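PDB 1M22: peptide amidase from Stenotrophomonas maltophilia, which probably hydrolyses amide bonds as a member of the amidase signature family. Local coordinates for residues 33-36 and 37-40; 204-208 and 209-213; 235-238 and 239-243. All blocks are in the same frame, centred on the assembly; numbering follows the deposited sequence.

Interaction 1 (33-36 and 37-40)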
loop_
_atom_site.group_PDB
_atom_site.type_symbol
_atom_site.label_atom_id
_atom_site.label_comp_id
_atom_site.label_asym_id
_atom_site.label_seq_id
_atom_site.Cartn_x
_atom_site.Cartn_y
_atom_site.Cartn_z
ATOM N N ALA A 33 23.926 -3.247 1.536
ATOM C CA ALA A 33 23.509 -4.645 1.575
ATOM C C ALA A 33 22.218 -4.806 0.774
ATOM O O ALA A 33 22.072 -5.748 -0.001
ATOM C CB ALA A 33 23.293 -5.097 3.007
ATOM N N TYR A 34 21.274 -3.887 0.963
ATOM C CA TYR A 34 20.025 -3.956 0.219
ATOM C C TYR A 34 20.272 -3.740 -1.274
ATOM O O TYR A 34 19.689 -4.431 -2.109
ATOM C CB TYR A 34 19.027 -2.912 0.733
ATOM C CG TYR A 34 18.347 -3.286 2.032
ATOM C CD1 TYR A 34 17.666 -4.497 2.166
ATOM C CD2 TYR A 34 18.344 -2.408 3.115
ATOM C CE1 TYR A 34 16.995 -4.825 3.346
ATOM C CE2 TYR A 34 17.674 -2.724 4.298
ATOM C CZ TYR A 34 17.002 -3.931 4.406
ATOM O OH TYR A 34 16.323 -4.240 5.564
ATOM N N LEU A 35 21.143 -2.789 -1.609
ATOM C CA LEU A 35 21.440 -2.507 -3.010
ATOM C C LEU A 35 22.053 -3.723 -3.697
ATOM O O LEU A 35 21.748 -4.011 -4.856
ATOM C CB LEU A 35 22.375 -1.299 -3.127
ATOM C CG LEU A 35 21.733 0.045 -2.767
ATOM C CD1 LEU A 35 22.790 1.139 -2.759
ATOM C CD2 LEU A 35 20.627 0.368 -3.766
ATOM N N GLN A 36 22.906 -4.445 -2.979
ATOM C CA GLN A 36 23.535 -5.632 -3.545
ATOM C C GLN A 36 22.482 -6.716 -3.765
ATOM O O GLN A 36 22.513 -7.429 -4.771
ATOM C CB GLN A 36 24.636 -6.144 -2.612
ATOM C CG GLN A 36 25.429 -7.314 -3.172
ATOM C CD GLN A 36 26.625 -7.668 -2.311
ATOM O OE1 GLN A 36 27.491 -6.831 -2.056
ATOM N NE2 GLN A 36 26.679 -8.917 -1.858
ATOM N N ARG A 37 21.544 -6.834 -2.829
ATOM C CA ARG A 37 20.485 -7.831 -2.936
ATOM C C ARG A 37 19.549 -7.472 -4.093
ATOM O O ARG A 37 19.073 -8.351 -4.812
ATOM C CB ARG A 37 19.715 -7.922 -1.613
ATOM C CG ARG A 37 18.750 -9.094 -1.524
ATOM C CD ARG A 37 18.249 -9.266 -0.096
ATOM N NE ARG A 37 17.156 -10.230 0.011
ATOM C CZ ARG A 37 17.301 -11.550 0.044
ATOM N NH1 ARG A 37 18.507 -12.100 -0.018
ATOM N NH2 ARG A 37 16.230 -12.327 0.138
ATOM N N ILE A 38 19.291 -6.181 -4.276
ATOM C CA ILE A 38 18.444 -5.732 -5.372
ATOM C C ILE A 38 19.107 -6.120 -6.696
ATOM O O ILE A 38 18.448 -6.592 -7.621
ATOM C CB ILE A 38 18.234 -4.200 -5.316
ATOM C CG1 ILE A 38 17.313 -3.854 -4.140
ATOM C CG2 ILE A 38 17.646 -3.696 -6.630
ATOM C CD1 ILE A 38 17.168 -2.370 -3.873
ATOM N N ALA A 39 20.420 -5.938 -6.779
ATOM C CA ALA A 39 21.140 -6.286 -7.998
ATOM C C ALA A 39 21.076 -7.787 -8.275
ATOM O O ALA A 39 20.977 -8.208 -9.428
ATOM C CB ALA A 39 22.596 -5.836 -7.889
ATOM N N ALA A 40 21.113 -8.589 -7.216
ATOM C CA ALA A 40 21.101 -10.044 -7.350
ATOM C C ALA A 40 19.742 -10.715 -7.555
ATOM O O ALA A 40 19.669 -11.792 -8.147
ATOM C CB ALA A 40 21.793 -10.670 -6.143
#

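Interaction 2 (204-208 and 209-213)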
loop_
_atom_site.group_PDB
_atom_site.type_symbol
_atom_site.label_atom_id
_atom_site.label_comp_id
_atom_site.label_asym_id
_atom_site.label_seq_id
_atom_site.Cartn_x
_atom_site.Cartn_y
_atom_site.Cartn_z
ATOM N N PRO A 204 -4.539 3.682 5.553
ATOM C CA PRO A 204 -5.215 4.485 6.571
ATOM C C PRO A 204 -6.477 5.206 6.129
ATOM O O PRO A 204 -6.897 5.133 4.969
ATOM C CB PRO A 204 -4.124 5.458 7.013
ATOM C CG PRO A 204 -3.354 5.684 5.756
ATOM C CD PRO A 204 -3.272 4.302 5.126
ATOM N N THR A 205 -7.092 5.879 7.096
ATOM C CA THR A 205 -8.272 6.691 6.859
ATOM C C THR A 205 -7.821 7.781 5.891
ATOM O O THR A 205 -6.706 8.297 6.012
ATOM C CB THR A 205 -8.727 7.383 8.162
ATOM O OG1 THR A 205 -9.012 6.396 9.157
ATOM C CG2 THR A 205 -9.965 8.237 7.923
ATOM N N VAL A 206 -8.669 8.124 4.930
ATOM C CA VAL A 206 -8.318 9.180 3.991
ATOM C C VAL A 206 -8.224 10.485 4.778
ATOM O O VAL A 206 -9.193 10.921 5.402
ATOM C CB VAL A 206 -9.373 9.307 2.875
ATOM C CG1 VAL A 206 -9.107 10.557 2.044
ATOM C CG2 VAL A 206 -9.327 8.069 1.988
ATOM N N GLY A 207 -7.044 11.091 4.758
ATOM C CA GLY A 207 -6.840 12.325 5.492
ATOM C C GLY A 207 -5.780 12.196 6.570
ATOM O O GLY A 207 -5.297 13.209 7.076
ATOM N N LEU A 208 -5.413 10.970 6.935
ATOM C CA LEU A 208 -4.389 10.785 7.959
ATOM C C LEU A 208 -3.010 11.121 7.403
ATOM O O LEU A 208 -2.184 11.715 8.093
ATOM C CB LEU A 208 -4.383 9.341 8.478
ATOM C CG LEU A 208 -3.346 9.065 9.581
ATOM C CD1 LEU A 208 -3.688 9.876 10.828
ATOM C CD2 LEU A 208 -3.318 7.575 9.906
ATOM N N VAL A 209 -2.778 10.736 6.151
ATOM C CA VAL A 209 -1.506 10.962 5.470
ATOM C C VAL A 209 -1.733 11.806 4.218
ATOM O O VAL A 209 -2.592 11.492 3.392
ATOM C CB VAL A 209 -0.855 9.619 5.058
ATOM C CG1 VAL A 209 0.482 9.871 4.369
ATOM C CG2 VAL A 209 -0.677 8.727 6.282
ATOM N N SER A 210 -0.951 12.868 4.067
ATOM C CA SER A 210 -1.103 13.749 2.918
ATOM C C SER A 210 -0.921 13.059 1.571
ATOM O O SER A 210 -0.032 12.225 1.402
ATOM C CB SER A 210 -0.107 14.901 3.014
ATOM O OG SER A 210 -0.239 15.758 1.894
ATOM N N ARG A 211 -1.769 13.428 0.613
ATOM C CA ARG A 211 -1.670 12.894 -0.740
ATOM C C ARG A 211 -0.924 13.886 -1.632
ATOM O O ARG A 211 -0.804 13.674 -2.841
ATOM C CB ARG A 211 -3.057 12.632 -1.347
ATOM C CG ARG A 211 -3.780 11.376 -0.853
ATOM C CD ARG A 211 -4.482 11.600 0.480
ATOM N NE ARG A 211 -5.431 12.710 0.410
ATOM C CZ ARG A 211 -6.613 12.660 -0.198
ATOM N NH1 ARG A 211 -7.025 11.547 -0.791
ATOM N NH2 ARG A 211 -7.373 13.748 -0.247
ATOM N N ASP A 212 -0.409 14.967 -1.057
ATOM C CA ASP A 212 0.293 15.929 -1.894
ATOM C C ASP A 212 1.557 15.307 -2.479
ATOM O O ASP A 212 2.283 14.570 -1.807
ATOM C CB ASP A 212 0.636 17.199 -1.113
ATOM C CG ASP A 212 0.872 18.394 -2.034
ATOM O OD1 ASP A 212 -0.021 18.708 -2.856
ATOM O OD2 ASP A 212 1.945 19.017 -1.939
ATOM N N GLY A 213 1.804 15.585 -3.752
ATOM C CA GLY A 213 2.982 15.048 -4.402
ATOM C C GLY A 213 2.835 13.619 -4.885
ATOM O O GLY A 213 3.832 12.958 -5.161
HETATM O O HOH W 1 -4.580 9.628 4.177
#

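Interaction 3 (235-238 and 239-243)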
loop_
_atom_site.group_PDB
_atom_site.type_symbol
_atom_site.label_atom_id
_atom_site.label_comp_id
_atom_site.label_asym_id
_atom_site.label_seq_id
_atom_site.Cartn_x
_atom_site.Cartn_y
_atom_site.Cartn_z
ATOM N N ALA A 235 3.683 0.250 11.844
ATOM C CA ALA A 235 3.323 1.273 12.822
ATOM C C ALA A 235 4.392 2.358 12.897
ATOM O O ALA A 235 4.077 3.539 13.037
ATOM C CB ALA A 235 3.111 0.638 14.198
ATOM N N ALA A 236 5.657 1.959 12.799
ATOM C CA ALA A 236 6.752 2.921 12.840
ATOM C C ALA A 236 6.668 3.855 11.637
ATOM O O ALA A 236 6.847 5.066 11.760
ATOM C CB ALA A 236 8.090 2.192 12.846
ATOM N N VAL A 237 6.390 3.292 10.467
ATOM C CA VAL A 237 6.279 4.107 9.268
ATOM C C VAL A 237 5.081 5.053 9.343
ATOM O O VAL A 237 5.193 6.231 8.995
ATOM C CB VAL A 237 6.168 3.222 8.007
ATOM C CG1 VAL A 237 5.903 4.084 6.786
ATOM C CG2 VAL A 237 7.459 2.441 7.810
ATOM N N LEU A 238 3.940 4.552 9.809
ATOM C CA LEU A 238 2.745 5.387 9.912
ATOM C C LEU A 238 3.007 6.574 10.835
ATOM O O LEU A 238 2.572 7.692 10.567
ATOM C CB LEU A 238 1.553 4.575 10.436
ATOM C CG LEU A 238 0.194 5.282 10.334
ATOM C CD1 LEU A 238 -0.171 5.475 8.866
ATOM C CD2 LEU A 238 -0.877 4.467 11.036
ATOM N N THR A 239 3.733 6.328 11.921
ATOM C CA THR A 239 4.053 7.381 12.875
ATOM C C THR A 239 4.812 8.524 12.199
ATOM O O THR A 239 4.604 9.695 12.513
ATOM C CB THR A 239 4.903 6.820 14.037
ATOM O OG1 THR A 239 4.146 5.830 14.749
ATOM C CG2 THR A 239 5.304 7.933 14.999
ATOM N N ALA A 240 5.683 8.180 11.259
ATOM C CA ALA A 240 6.474 9.186 10.563
ATOM C C ALA A 240 5.744 9.930 9.441
ATOM O O ALA A 240 5.987 11.119 9.233
ATOM C CB ALA A 240 7.747 8.544 10.011
ATOM N N ILE A 241 4.853 9.250 8.724
ATOM C CA ILE A 241 4.167 9.897 7.607
ATOM C C ILE A 241 2.842 10.583 7.922
ATOM O O ILE A 241 2.395 11.431 7.149
ATOM C CB ILE A 241 3.949 8.911 6.424
ATOM C CG1 ILE A 241 3.013 7.769 6.827
ATOM C CG2 ILE A 241 5.296 8.364 5.958
ATOM C CD1 ILE A 241 2.702 6.805 5.683
ATOM N N ALA A 242 2.209 10.234 9.036
ATOM C CA ALA A 242 0.939 10.864 9.386
ATOM C C ALA A 242 1.153 12.325 9.755
ATOM O O ALA A 242 2.135 12.670 10.416
ATOM C CB ALA A 242 0.282 10.125 10.550
ATOM N N GLY A 243 0.239 13.188 9.323
ATOM C CA GLY A 243 0.369 14.595 9.654
ATOM C C GLY A 243 -0.449 15.515 8.773
ATOM O O GLY A 243 -0.750 15.190 7.624
#

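Interaction 1 (33-36 and 37-40)
Leu35 and Ile38 touch across one turn of the helix 27-43. The meeting atoms are methyl carbons, with Leu35 CD2 lying 4.4 Å from Ile38 CD1. This is a loose apolar contact between branch ends. Ile38 also packs along the backbone of the turn before it. Its CG1 sits 3.2 Å from Tyr34 O, and its CD1 runs on past the same oxygen. The torsion explains this: CG1 is anti to the carbonyl carbon (chi1 -72°), which swings the longer branch back along the helix toward residue 34.

Tyr34 O is also the acceptor for the backbone of Ile38. The bond from Ile38 N to Tyr34 O is 2.8 Å long. Three more bonds of the same i to i+4 kind run beside it. Arg37 N gives to Ala33 O at 3.1 Å, Ala39 N to Leu35 O at 3.0 Å, and Ala40 N to Gln36 O at 3.0 Å. This is the bonding of an alpha helix, which widens to a pi-type turn at 38-40.

Arg37 takes a different course. Its CB rests 3.5 Å from Tyr34 O, and the chain then runs extended from CG to NE, leading the guanidinium away from residues 33-36. There NE gives a hydrogen bond to Ala175 O, and the side chain lies against Phe6 and Asn176. On the apolar side, Tyr34 and Leu35 reach Leu125 of strand 123-128. Leu35 also meets Leu54, and Ile38 meets Val51, both of strand 51-54, the outermost strand at this end of the large sheet.

The chemistry is thus divided round the helix. Apolar side chains face the last two strands at this end of the sheet, Arg37 ties the helix to the loop at Ala175, and the carbonyls of 33-36 are met by the N-H groups of 37-40.

Interaction 2 (204-208 and 209-213)
The backbone from Thr205 to Leu208 makes a type II beta turn, closed by a 3.1 Å hydrogen bond from Leu208 N to Thr205 O, before the chain runs on through Val209 in the loop between strands 200-203 and 223-228. Gly207 takes the third position of the turn. Its positive phi of 118° would press a side chain against the carbonyl oxygen of Val206.

Water 1 ties the turn to the next segment. It accepts from Gly207 N and from Val209 N, both at 2.9 Å. The two peptide N-H groups therefore share one solvent oxygen.

The side chains meet in two places. On one side Pro204 CG approaches Val209 CG2 at 4.1 Å, the two groups crossing obliquely. Val209 CG2 also touches Leu208. The wider apolar surroundings come from two helices: Val209 meets Leu113 of helix 112-119 and Ile241 of helix 231-241.

The second meeting is between Val206 and Arg211, whose side chains cross at about a right angle. The arginine chain is bent at chi2 (82°) and chi3 (57°), which folds its end back toward Val206. There the guanidinium is gripped by polar partners. NE forms a salt bridge with Asp248, NH1 bonds the carbonyl oxygens of Phe219 and Asp222, and NH2 pairs with the sulfonate of a bound EPE, probably a buffer molecule from crystallisation. The nearby negative charges would probably stabilise the cation.

Further on, Ser210 OG accepts from Asp212 N at 3.1 Å, forming an ST turn, and is also hydrogen-bonded to Asp245.

Val206 CG1 covers one face of the Arg211 guanidinium, 3.6 Å above its plane and shifted toward the rim, with NH1 its nearest atom at 3.7 Å.

Interaction 3 (235-238 and 239-243)
Thr239 holds Ala235 O with two of its own groups. Its OG1 donates to that oxygen at 2.9 Å, and its backbone N donates at 3.0 Å. The two donors arrive from opposite faces of the carbonyl plane. The hydroxyl is placed there by chi1 of -63°, which sets OG1 anti to the carbonyl carbon and turns it back along the helix. OG1 is also hydrogen-bonded to the backbone N of Tyr262, so it links the helix to a following loop.

Ile241 has a less common conformation. Its chi1 of 64° puts CG1 between the backbone N and the carbonyl carbon. From there CG1 lies 3.4 Å from Val237 O, and CD1 meets Val237 CG1 at 4.3 Å. The same CG1 comes 4.4 Å from Leu238 CD1. Ile241 thus packs against two residues of the preceding turn.

These contacts mark the C-terminal end of helix 231-241. Ile241 N still bonds Val237 O at 3.1 Å, nearly along the C=O axis. Ala240 N makes only weak bonds, to Ala236 O and Val237 O. Ala242 leaves helical backbone angles, yet its N donates to Leu238 O at 3.0 Å and its CB turns toward residues 235-238, 3.3 Å from that oxygen.

Val237 packs on Val180 and Ile182 of strand 180-185, an interior strand of the large sheet. Ala240 O accepts from Arg116 NE near the helix end.

How the interactions relate
The three interactions follow one another along the chain, all within the amidase fold. Interaction 1 stands apart: its centre is about 31 Å from that of interaction 2 and about 26 Å from that of interaction 3. Its helix 27-43 covers strands 51-54 and 123-128 at one end of the eleven-stranded sheet. Interactions 2 and 3 are neighbours, with centres about 11 Å apart. Leu208 O probably accepts from Gly243 N at 3.1 Å, and Leu208 CD2 packs on Leu238 CD1. The loop after strand 200-203 is thus fastened to the end of helix 231-241. Side chains of both lie about 11 Å from active-site side chains: Pro204 from Ser189, Arg211 and Ile241 from Lys86.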